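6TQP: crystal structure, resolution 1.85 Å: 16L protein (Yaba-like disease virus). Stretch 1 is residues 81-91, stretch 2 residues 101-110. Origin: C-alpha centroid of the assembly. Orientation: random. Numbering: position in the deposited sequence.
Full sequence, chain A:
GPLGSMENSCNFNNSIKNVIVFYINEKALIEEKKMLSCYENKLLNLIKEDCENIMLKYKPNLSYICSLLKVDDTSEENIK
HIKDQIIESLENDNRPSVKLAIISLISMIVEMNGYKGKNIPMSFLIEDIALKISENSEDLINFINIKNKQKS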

ATOM      1  N   HIS A  81      -8.799  -3.198  13.543  1.00 43.03           N
ATOM      2  CA  HIS A  81      -7.500  -3.293  14.202  1.00 40.08           C
ATOM      3  C   HIS A  81      -6.358  -3.248  13.188  1.00 38.51           C
ATOM      4  O   HIS A  81      -5.356  -2.549  13.395  1.00 33.76           O
ATOM      5  CB  HIS A  81      -7.476  -4.585  15.019  1.00 61.62           C
ATOM      6  CG  HIS A  81      -6.367  -4.669  16.018  1.00 94.60           C
ATOM      7  ND1 HIS A  81      -5.875  -3.572  16.690  1.00 97.44           N
ATOM      8  CD2 HIS A  81      -5.677  -5.737  16.480  1.00103.12           C
ATOM      9  CE1 HIS A  81      -4.916  -3.960  17.510  1.00101.31           C
ATOM     10  NE2 HIS A  81      -4.778  -5.268  17.403  1.00100.64           N
ATOM     11  N   ILE A  82      -6.491  -3.976  12.076  1.00 32.63           N
ATOM     12  CA  ILE A  82      -5.457  -3.945  11.039  1.00 33.67           C
ATOM     13  C   ILE A  82      -5.317  -2.536  10.477  1.00 36.27           C
ATOM     14  O   ILE A  82      -4.206  -2.020  10.301  1.00 34.38           O
ATOM     15  CB  ILE A  82      -5.782  -4.958   9.924  1.00 33.87           C
ATOM     16  CG1 ILE A  82      -5.755  -6.380  10.484  1.00 37.48           C
ATOM     17  CG2 ILE A  82      -4.805  -4.813   8.757  1.00 34.81           C
ATOM     18  CD1 ILE A  82      -6.300  -7.426   9.537  1.00 37.32           C
ATOM     19  N   LYS A  83      -6.447  -1.906  10.155  1.00 35.49           N
ATOM     20  CA  LYS A  83      -6.409  -0.563   9.588  1.00 29.23           C
ATOM     21  C   LYS A  83      -5.640   0.375  10.503  1.00 30.07           C
ATOM     22  O   LYS A  83      -4.703   1.057  10.075  1.00 32.67           O
ATOM     23  CB  LYS A  83      -7.826  -0.037   9.376  1.00 33.29           C
ATOM     24  CG  LYS A  83      -7.898   1.362   8.758  1.00 60.57           C
ATOM     25  CD  LYS A  83      -9.270   1.998   8.957  1.00 80.53           C
ATOM     26  CE  LYS A  83      -9.314   2.866  10.205  1.00 81.27           C
ATOM     27  NZ  LYS A  83      -8.623   4.167  10.004  1.00116.80           N
ATOM     28  N   ASP A  84      -6.024   0.415  11.773  1.00 33.52           N
ATOM     29  CA  ASP A  84      -5.406   1.359  12.692  1.00 41.44           C
ATOM     30  C   ASP A  84      -3.917   1.081  12.863  1.00 33.25           C
ATOM     31  O   ASP A  84      -3.120   2.019  12.972  1.00 32.43           O
ATOM     32  CB  ASP A  84      -6.142   1.327  14.027  1.00 49.18           C
ATOM     33  CG  ASP A  84      -7.549   1.882  13.915  1.00 47.95           C
ATOM     34  OD1 ASP A  84      -7.778   2.747  13.045  1.00 43.25           O
ATOM     35  OD2 ASP A  84      -8.426   1.457  14.678  1.00 50.04           O
ATOM     36  N   GLN A  85      -3.514  -0.193  12.874  1.00 30.66           N
ATOM     37  CA  GLN A  85      -2.090  -0.498  13.006  1.00 32.50           C
ATOM     38  C   GLN A  85      -1.315  -0.038  11.776  1.00 33.80           C
ATOM     39  O   GLN A  85      -0.213   0.510  11.897  1.00 28.73           O
ATOM     40  CB  GLN A  85      -1.883  -1.996  13.251  1.00 39.66           C
ATOM     41  CG  GLN A  85      -2.346  -2.451  14.633  1.00 63.54           C
ATOM     42  CD  GLN A  85      -2.174  -3.941  14.860  1.00 67.73           C
ATOM     43  OE1 GLN A  85      -1.211  -4.372  15.494  1.00 54.41           O
ATOM     44  NE2 GLN A  85      -3.114  -4.736  14.353  1.00 74.77           N
ATOM     45  N   ILE A  86      -1.884  -0.217  10.581  1.00 30.92           N
ATOM     46  CA  ILE A  86      -1.181   0.212   9.376  1.00 27.53           C
ATOM     47  C   ILE A  86      -1.122   1.738   9.327  1.00 28.63           C
ATOM     48  O   ILE A  86      -0.067   2.337   9.061  1.00 29.79           O
ATOM     49  CB  ILE A  86      -1.849  -0.394   8.123  1.00 27.30           C
ATOM     50  CG1 ILE A  86      -1.687  -1.918   8.130  1.00 32.58           C
ATOM     51  CG2 ILE A  86      -1.238   0.177   6.865  1.00 35.15           C
ATOM     52  CD1 ILE A  86      -2.467  -2.655   7.016  1.00 35.77           C
ATOM     53  N   ILE A  87      -2.247   2.396   9.608  1.00 27.44           N
ATOM     54  CA  ILE A  87      -2.258   3.856   9.665  1.00 27.98           C
ATOM     55  C   ILE A  87      -1.219   4.359  10.662  1.00 35.51           C
ATOM     56  O   ILE A  87      -0.478   5.309  10.383  1.00 34.60           O
ATOM     57  CB  ILE A  87      -3.672   4.367  10.011  1.00 44.29           C
ATOM     58  CG1 ILE A  87      -4.656   3.958   8.903  1.00 73.05           C
ATOM     59  CG2 ILE A  87      -3.647   5.871  10.294  1.00 45.18           C
ATOM     60  CD1 ILE A  87      -5.706   4.988   8.557  1.00153.13           C
ATOM     61  N   GLU A  88      -1.158   3.748  11.843  1.00 33.23           N
ATOM     62  CA  GLU A  88      -0.193   4.187  12.852  1.00 32.06           C
ATOM     63  C   GLU A  88       1.241   4.052  12.339  1.00 37.16           C
ATOM     64  O   GLU A  88       2.064   4.960  12.507  1.00 36.71           O
ATOM     65  CB  GLU A  88      -0.395   3.386  14.135  1.00 42.46           C
ATOM     66  CG  GLU A  88       0.531   3.791  15.240  1.00 52.66           C
ATOM     67  CD  GLU A  88       0.197   3.116  16.547  1.00 92.16           C
ATOM     68  OE1 GLU A  88      -1.004   2.948  16.855  1.00113.10           O
ATOM     69  OE2 GLU A  88       1.147   2.755  17.262  1.00 96.55           O
ATOM     70  N   SER A  89       1.556   2.929  11.696  1.00 29.86           N
ATOM     71  CA  SER A  89       2.912   2.729  11.198  1.00 34.98           C
ATOM     72  C   SER A  89       3.257   3.751  10.131  1.00 35.30           C
ATOM     73  O   SER A  89       4.411   4.190  10.031  1.00 34.10           O
ATOM     74  CB  SER A  89       3.061   1.315  10.654  1.00 39.85           C
ATOM     75  OG  SER A  89       2.927   0.372  11.701  1.00 45.26           O
ATOM     76  N   LEU A  90       2.265   4.164   9.350  1.00 29.69           N
ATOM     77  CA  LEU A  90       2.489   5.156   8.306  1.00 30.62           C
ATOM     78  C   LEU A  90       2.692   6.542   8.894  1.00 36.55           C
ATOM     79  O   LEU A  90       3.534   7.308   8.412  1.00 39.52           O
ATOM     80  CB  LEU A  90       1.308   5.155   7.341  1.00 36.37           C
ATOM     81  CG  LEU A  90       1.375   6.106   6.147  1.00 53.79           C
ATOM     82  CD1 LEU A  90       2.723   6.013   5.432  1.00 51.03           C
ATOM     83  CD2 LEU A  90       0.234   5.784   5.194  1.00 73.03           C
ATOM     84  N   GLU A  91       1.915   6.897   9.916  1.00 29.77           N
ATOM     85  CA  GLU A  91       2.172   8.153  10.610  1.00 32.29           C
ATOM     86  C   GLU A  91       3.543   8.142  11.279  1.00 33.15           C
ATOM     87  O   GLU A  91       4.207   9.185  11.353  1.00 38.32           O
ATOM     88  CB  GLU A  91       1.070   8.425  11.635  1.00 52.40           C
ATOM     89  CG  GLU A  91      -0.265   8.765  10.997  1.00105.72           C
ATOM     90  CD  GLU A  91      -1.389   8.878  12.006  1.00112.77           C
ATOM     91  OE1 GLU A  91      -1.176   8.522  13.188  1.00 80.48           O
ATOM     92  OE2 GLU A  91      -2.489   9.321  11.611  1.00 91.86           O
ATOM     93  N   ALA A 101       5.823   0.192   0.213  1.00 30.32           N
ATOM     94  CA  ALA A 101       5.819  -1.071   0.939  1.00 26.16           C
ATOM     95  C   ALA A 101       4.434  -1.383   1.485  1.00 23.97           C
ATOM     96  O   ALA A 101       4.001  -2.541   1.468  1.00 29.36           O
ATOM     97  CB  ALA A 101       6.839  -1.041   2.071  1.00 32.41           C
ATOM     98  N   ILE A 102       3.715  -0.365   1.966  1.00 25.89           N
ATOM     99  CA  ILE A 102       2.386  -0.618   2.522  1.00 27.10           C
ATOM    100  C   ILE A 102       1.411  -1.041   1.418  1.00 31.16           C
ATOM    101  O   ILE A 102       0.530  -1.883   1.639  1.00 28.03           O
ATOM    102  CB  ILE A 102       1.887   0.609   3.304  1.00 27.63           C
ATOM    103  CG1 ILE A 102       2.686   0.723   4.608  1.00 28.68           C
ATOM    104  CG2 ILE A 102       0.400   0.489   3.603  1.00 27.57           C
ATOM    105  CD1 ILE A 102       2.447   2.013   5.373  1.00 29.03           C
ATOM    106  N   ILE A 103       1.534  -0.472   0.220  1.00 28.59           N
ATOM    107  CA  ILE A 103       0.668  -0.931  -0.871  1.00 23.99           C
ATOM    108  C   ILE A 103       0.910  -2.409  -1.131  1.00 24.42           C
ATOM    109  O   ILE A 103      -0.032  -3.187  -1.306  1.00 29.39           O
ATOM    110  CB  ILE A 103       0.889  -0.089  -2.140  1.00 25.90           C
ATOM    111  CG1 ILE A 103       0.481   1.358  -1.866  1.00 24.43           C
ATOM    112  CG2 ILE A 103       0.095  -0.673  -3.331  1.00 28.18           C
ATOM    113  CD1 ILE A 103       0.892   2.332  -2.959  1.00 29.87           C
ATOM    114  N   SER A 104       2.175  -2.826  -1.128  1.00 24.37           N
ATOM    115  CA  SER A 104       2.469  -4.245  -1.294  1.00 28.03           C
ATOM    116  C   SER A 104       1.889  -5.063  -0.148  1.00 28.88           C
ATOM    117  O   SER A 104       1.409  -6.184  -0.352  1.00 26.90           O
ATOM    118  CB  SER A 104       3.977  -4.473  -1.389  1.00 31.44           C
ATOM    119  OG  SER A 104       4.526  -3.797  -2.501  1.00 34.76           O
ATOM    120  N   LEU A 105       1.955  -4.535   1.075  1.00 27.68           N
ATOM    121  CA  LEU A 105       1.398  -5.243   2.221  1.00 28.20           C
ATOM    122  C   LEU A 105      -0.101  -5.468   2.048  1.00 29.30           C
ATOM    123  O   LEU A 105      -0.611  -6.574   2.273  1.00 30.25           O
ATOM    124  CB  LEU A 105       1.684  -4.446   3.501  1.00 28.99           C
ATOM    125  CG  LEU A 105       1.040  -5.012   4.765  1.00 30.21           C
ATOM    126  CD1 LEU A 105       1.606  -6.380   5.116  1.00 32.07           C
ATOM    127  CD2 LEU A 105       1.219  -4.024   5.890  1.00 26.79           C
ATOM    128  N   ILE A 106      -0.830  -4.426   1.641  1.00 25.08           N
ATOM    129  CA  ILE A 106      -2.274  -4.560   1.414  1.00 25.59           C
ATOM    130  C   ILE A 106      -2.542  -5.607   0.349  1.00 28.61           C
ATOM    131  O   ILE A 106      -3.467  -6.421   0.479  1.00 26.95           O
ATOM    132  CB  ILE A 106      -2.888  -3.201   1.018  1.00 29.31           C
ATOM    133  CG1 ILE A 106      -2.670  -2.158   2.110  1.00 37.31           C
ATOM    134  CG2 ILE A 106      -4.402  -3.311   0.756  1.00 30.65           C
ATOM    135  CD1 ILE A 106      -2.801  -0.777   1.596  1.00 67.50           C
ATOM    136  N   SER A 107      -1.738  -5.615  -0.717  1.00 34.40           N
ATOM    137  CA  SER A 107      -1.923  -6.633  -1.757  1.00 32.56           C
ATOM    138  C   SER A 107      -1.850  -8.031  -1.166  1.00 38.51           C
ATOM    139  O   SER A 107      -2.686  -8.895  -1.466  1.00 35.49           O
ATOM    140  CB  SER A 107      -0.871  -6.474  -2.853  1.00 37.40           C
ATOM    141  OG  SER A 107      -1.050  -5.249  -3.528  1.00 45.82           O
ATOM    142  N   MET A 108      -0.849  -8.276  -0.318  1.00 34.45           N
ATOM    143  CA  MET A 108      -0.743  -9.586   0.309  1.00 36.15           C
ATOM    144  C   MET A 108      -1.923  -9.861   1.231  1.00 36.25           C
ATOM    145  O   MET A 108      -2.455 -10.974   1.238  1.00 39.10           O
ATOM    146  CB  MET A 108       0.555  -9.705   1.091  1.00 35.23           C
ATOM    147  CG  MET A 108       0.681 -11.059   1.776  1.00 40.81           C
ATOM    148  SD  MET A 108       2.229 -11.202   2.666  1.00 37.95           S
ATOM    149  CE  MET A 108       3.285 -11.405   1.232  1.00 32.54           C
ATOM    150  N   ILE A 109      -2.328  -8.876   2.039  1.00 33.61           N
ATOM    151  CA  ILE A 109      -3.469  -9.083   2.934  1.00 36.18           C
ATOM    152  C   ILE A 109      -4.667  -9.560   2.135  1.00 37.19           C
ATOM    153  O   ILE A 109      -5.337 -10.536   2.493  1.00 40.16           O
ATOM    154  CB  ILE A 109      -3.791  -7.794   3.711  1.00 35.21           C
ATOM    155  CG1 ILE A 109      -2.626  -7.435   4.630  1.00 32.30           C
ATOM    156  CG2 ILE A 109      -5.073  -7.969   4.554  1.00 36.42           C
ATOM    157  CD1 ILE A 109      -2.770  -6.098   5.330  1.00 36.11           C
ATOM    158  N   VAL A 110      -4.935  -8.883   1.019  1.00 31.35           N
ATOM    159  CA  VAL A 110      -6.085  -9.214   0.187  1.00 38.81           C
ATOM    160  C   VAL A 110      -5.925 -10.605  -0.412  1.00 44.28           C
ATOM    161  O   VAL A 110      -6.880 -11.396  -0.463  1.00 41.18           O
ATOM    162  CB  VAL A 110      -6.250  -8.127  -0.890  1.00 51.15           C
ATOM    163  CG1 VAL A 110      -6.974  -8.632  -2.099  1.00 86.99           C
ATOM    164  CG2 VAL A 110      -6.971  -6.908  -0.296  1.00 42.05           C
TER

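This is a small, wholly apolar contact between two nearly antiparallel helices, held together by isoleucine and leucine side chains with no hydrogen bond or salt bridge passing between them.

The two helix directions differ by 166°, and their axes come no closer than 11.8 Å. That spacing is wide for a helix pair, and at this spacing the contact is made by side chains, with no backbone atom among the closest pairs. The nearest CA atoms reflect this, with Ile86 CA 7.8 Å from Ile102 CA and Ile82 CA 9.8 Å from Ile109 CA. As the first helix advances from Ile82 to Leu90, its partners run backward from Ile109 to Ile102, as an antiparallel pairing requires.

On the first helix the contacting residues are Ile82, Ile86 and Leu90, spaced by four, so they recur on one face with nearly each turn. The second helix offers Ile102, Leu105 and Ile109, a spacing of three and then four that likewise keeps one stripe facing its neighbour.

Ile86 is the hub. Its CA-to-CB bond points toward the other helix; its two branches end in CG2 and in CD1, the latter carried by CG1, and the m, t rotamer places them as follows. The coordinates show the two methyls serving different partners: Ile86 CG2 lies 3.7 Å from Ile102 CG2, while Ile86 CD1 sits 3.8 Å from Ile109 CD1 and 4.1 Å from Leu105 CD2. One branched side chain thus bridges all three contacting residues of the opposing helix. These are van der Waals distances between methyl groups, and what they gain is close packing and the removal of apolar surface from water.

The flanks are lighter. Ile82 CG2 meets Ile109 CD1 at 4.2 Å, a looser approach where the CA atoms are farther apart. At the other end the CA-to-CB bond of Leu90 points sideways, yet Leu90 CB comes within 3.9 Å of Ile102 CD1. Altogether the two surfaces bury only 264 Å², most of it around Ile86 and Ile102.

Some polar groups are met within their own helix, while those of His81, Glu88 and Ser104 find partners elsewhere in the structure. Backbone hydrogen bonds from residue i+4 to residue i run through both stretches, for instance Ile86 N to Ile82 O at 3.0 Å. Ser107 OG donates to Ile103 O at 3.2 Å, satisfying a buried hydroxyl on its own helix, and Lys83 NZ forms a salt bridge with Asp84 OD1 at 3.5 Å, with both residues out of reach of the second helix. The lesson is a division by face: branched aliphatics make the contact, while charge stays off it.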